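Local structure of conserved protein MTH689 (Methanothermobacter thermautotrophicus, 2WNY) at residues 13-18 with 114-119. The protein is of unknown function but belongs to a family of predicted RNA-binding proteins and is linked to the archaeal exosome superoperon, so it probably binds RNA. The protein carries 1 engineered substitution. Sequence-based numbering, arbitrary orientation.
Sequences YCLMVY and DAIHLK. Engineered in segment 13-18: C14 (natural residue Arg).
Strands 13-17 and 115-119 run antiparallel, their directions 164° apart, as the two central strands of a six-stranded antiparallel sheet. Within 13-18 and 114-119 the one hydrogen-bonded pair is C14 with H117. C14 N donates to H117 O at 2.9 Å, in the carbonyl plane, and H117 N returns a straighter bond of 2.8 Å to C14 O, nearly along the C=O axis. Next to them Y13 and L118 make a non-hydrogen-bonded pair, with L118 CD2 3.7 Å from Y13 CB, while the Y13 ring leads away toward I34, A37 and P39. L15 and I116 lie side by side on that same buried face, where L15 CD1 meets I116 CG1 at 3.7 Å; L15 also packs on V26 and L30 of helix 23-30. The opposite face carries H117 and C14, an engineered residue.

Beyond L15 the strands separate, and a water takes over the bridging: it accepts from M16 N and donates to A115 O and D114 OD1. The D114 side chain can be followed toward strand 13-17. From CB, CG turns anti to the backbone N (chi1 -156°) and beside the carbonyl carbon. D114 OD1 lies at the Y18 ring edge, near its plane, 3.7 Å from Y18 CE2. Ring and carboxylate planes are 81° apart. D114 OD1 is also 4.0 Å from M16 CG. A second water donates from its O to D114 OD1 at 2.6 Å and is also hydrogen-bonded to Y18 OH, which is bonded to Y47 N too. D114 OD2 is salt-bridged to K99, whose NZ also binds M16 O. With two waters on one oxygen and a lysine on the other, D114 is probably ionised; one water stands in for a direct backbone bond between M16 N and A115 O, while the carboxylate, with K99, ties the strand ends together.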
loop_
_atom_site.group_PDB
_atom_site.type_symbol
_atom_site.label_atom_id
_atom_site.label_comp_id
_atom_site.label_asym_id
_atom_site.label_seq_id
_atom_site.Cartn_x
_atom_site.Cartn_y
_atom_site.Cartn_z
ATOM N N TYR A 13 -3.761 -4.628 1.949
ATOM C CA TYR A 13 -3.638 -4.251 0.539
ATOM C C TYR A 13 -4.798 -4.797 -0.261
ATOM O O TYR A 13 -5.409 -5.834 0.095
ATOM C CB TYR A 13 -2.279 -4.663 -0.055
ATOM C CG TYR A 13 -2.071 -6.156 -0.106
ATOM C CD1 TYR A 13 -2.593 -6.918 -1.162
ATOM C CD2 TYR A 13 -1.368 -6.809 0.894
ATOM C CE1 TYR A 13 -2.426 -8.290 -1.206
ATOM C CE2 TYR A 13 -1.200 -8.168 0.858
ATOM C CZ TYR A 13 -1.719 -8.905 -0.203
ATOM O OH TYR A 13 -1.542 -10.256 -0.236
ATOM N N CYS A 14 -5.125 -4.062 -1.319
ATOM C CA CYS A 14 -6.194 -4.410 -2.208
ATOM C C CYS A 14 -5.783 -4.033 -3.642
ATOM O O CYS A 14 -5.249 -2.948 -3.859
ATOM C CB CYS A 14 -7.439 -3.612 -1.777
ATOM S SG CYS A 14 -8.854 -4.039 -2.662
ATOM N N LEU A 15 -6.029 -4.908 -4.616
ATOM C CA LEU A 15 -5.910 -4.507 -6.052
ATOM C C LEU A 15 -6.807 -5.384 -6.888
ATOM O O LEU A 15 -7.328 -6.398 -6.395
ATOM C CB LEU A 15 -4.466 -4.437 -6.578
ATOM C CG LEU A 15 -3.621 -5.688 -6.825
ATOM C CD1 LEU A 15 -2.394 -5.292 -7.625
ATOM C CD2 LEU A 15 -3.244 -6.379 -5.517
ATOM N N MET A 16 -7.059 -4.947 -8.118
ATOM C CA MET A 16 -8.105 -5.542 -8.914
ATOM C C MET A 16 -7.543 -6.160 -10.163
ATOM O O MET A 16 -6.520 -5.706 -10.696
ATOM C CB MET A 16 -9.166 -4.491 -9.265
ATOM C CG MET A 16 -9.033 -3.259 -8.400
ATOM S SD MET A 16 -10.573 -2.585 -7.842
ATOM C CE MET A 16 -10.595 -3.310 -6.210
ATOM N N VAL A 17 -8.216 -7.210 -10.614
ATOM C CA VAL A 17 -7.867 -7.842 -11.881
ATOM C C VAL A 17 -9.101 -7.752 -12.767
ATOM O O VAL A 17 -10.125 -8.401 -12.484
ATOM C CB VAL A 17 -7.486 -9.321 -11.723
ATOM C CG1 VAL A 17 -7.021 -9.899 -13.068
ATOM C CG2 VAL A 17 -6.391 -9.507 -10.653
ATOM N N TYR A 18 -8.984 -6.974 -13.837
ATOM C CA TYR A 18 -10.068 -6.839 -14.801
ATOM C C TYR A 18 -10.008 -7.991 -15.820
ATOM O O TYR A 18 -9.044 -8.772 -15.856
ATOM C CB TYR A 18 -10.051 -5.449 -15.447
ATOM C CG TYR A 18 -10.521 -4.389 -14.472
ATOM C CD1 TYR A 18 -11.861 -4.001 -14.424
ATOM C CD2 TYR A 18 -9.637 -3.818 -13.553
ATOM C CE1 TYR A 18 -12.309 -3.068 -13.503
ATOM C CE2 TYR A 18 -10.078 -2.884 -12.617
ATOM C CZ TYR A 18 -11.403 -2.518 -12.595
ATOM O OH TYR A 18 -11.840 -1.614 -11.677
ATOM N N ASP A 114 -6.851 2.986 -11.417
ATOM C CA ASP A 114 -6.496 1.602 -11.149
ATOM C C ASP A 114 -5.212 1.555 -10.355
ATOM O O ASP A 114 -4.086 1.806 -10.878
ATOM C CB ASP A 114 -6.364 0.820 -12.451
ATOM C CG ASP A 114 -6.576 -0.669 -12.261
ATOM O OD1 ASP A 114 -7.111 -1.100 -11.205
ATOM O OD2 ASP A 114 -6.212 -1.407 -13.195
ATOM N N ALA A 115 -5.375 1.245 -9.075
ATOM C CA ALA A 115 -4.243 1.315 -8.182
ATOM C C ALA A 115 -4.087 0.095 -7.293
ATOM O O ALA A 115 -5.007 -0.722 -7.145
ATOM C CB ALA A 115 -4.320 2.591 -7.332
ATOM N N ILE A 116 -2.898 -0.014 -6.726
ATOM C CA ILE A 116 -2.638 -0.905 -5.621
ATOM C C ILE A 116 -2.937 -0.088 -4.360
ATOM O O ILE A 116 -2.267 0.912 -4.098
ATOM C CB ILE A 116 -1.179 -1.376 -5.635
ATOM C CG1 ILE A 116 -0.854 -2.004 -7.006
ATOM C CG2 ILE A 116 -0.931 -2.376 -4.483
ATOM C CD1 ILE A 116 0.476 -2.714 -7.078
ATOM N N HIS A 117 -3.968 -0.478 -3.610
ATOM C CA HIS A 117 -4.372 0.332 -2.461
ATOM C C HIS A 117 -3.701 -0.261 -1.229
ATOM O O HIS A 117 -3.893 -1.442 -0.935
ATOM C CB HIS A 117 -5.890 0.303 -2.243
ATOM C CG HIS A 117 -6.696 0.931 -3.345
ATOM N ND1 HIS A 117 -6.766 0.404 -4.620
ATOM C CD2 HIS A 117 -7.524 2.007 -3.339
ATOM C CE1 HIS A 117 -7.563 1.153 -5.363
ATOM N NE2 HIS A 117 -8.036 2.130 -4.611
ATOM N N LEU A 118 -2.941 0.552 -0.512
ATOM C CA LEU A 118 -2.388 0.135 0.779
ATOM C C LEU A 118 -3.028 0.902 1.934
ATOM O O LEU A 118 -3.182 2.141 1.884
ATOM C CB LEU A 118 -0.879 0.325 0.797
ATOM C CG LEU A 118 -0.128 -0.171 -0.443
ATOM C CD1 LEU A 118 1.304 0.323 -0.404
ATOM C CD2 LEU A 118 -0.171 -1.676 -0.546
ATOM N N LYS A 119 -3.460 0.162 2.944
ATOM C CA LYS A 119 -3.878 0.768 4.202
ATOM C C LYS A 119 -2.792 0.393 5.204
ATOM O O LYS A 119 -2.704 -0.759 5.654
ATOM C CB LYS A 119 -5.250 0.259 4.637
ATOM C CG LYS A 119 -5.734 0.837 5.969
ATOM C CD LYS A 119 -7.136 0.361 6.335
ATOM C CE LYS A 119 -7.124 -0.936 7.150
ATOM N NZ LYS A 119 -6.400 -0.802 8.455
HETATM O O HOH W 1 -6.191 -2.324 -8.883
HETATM O O HOH W 2 -9.546 -0.216 -10.812
#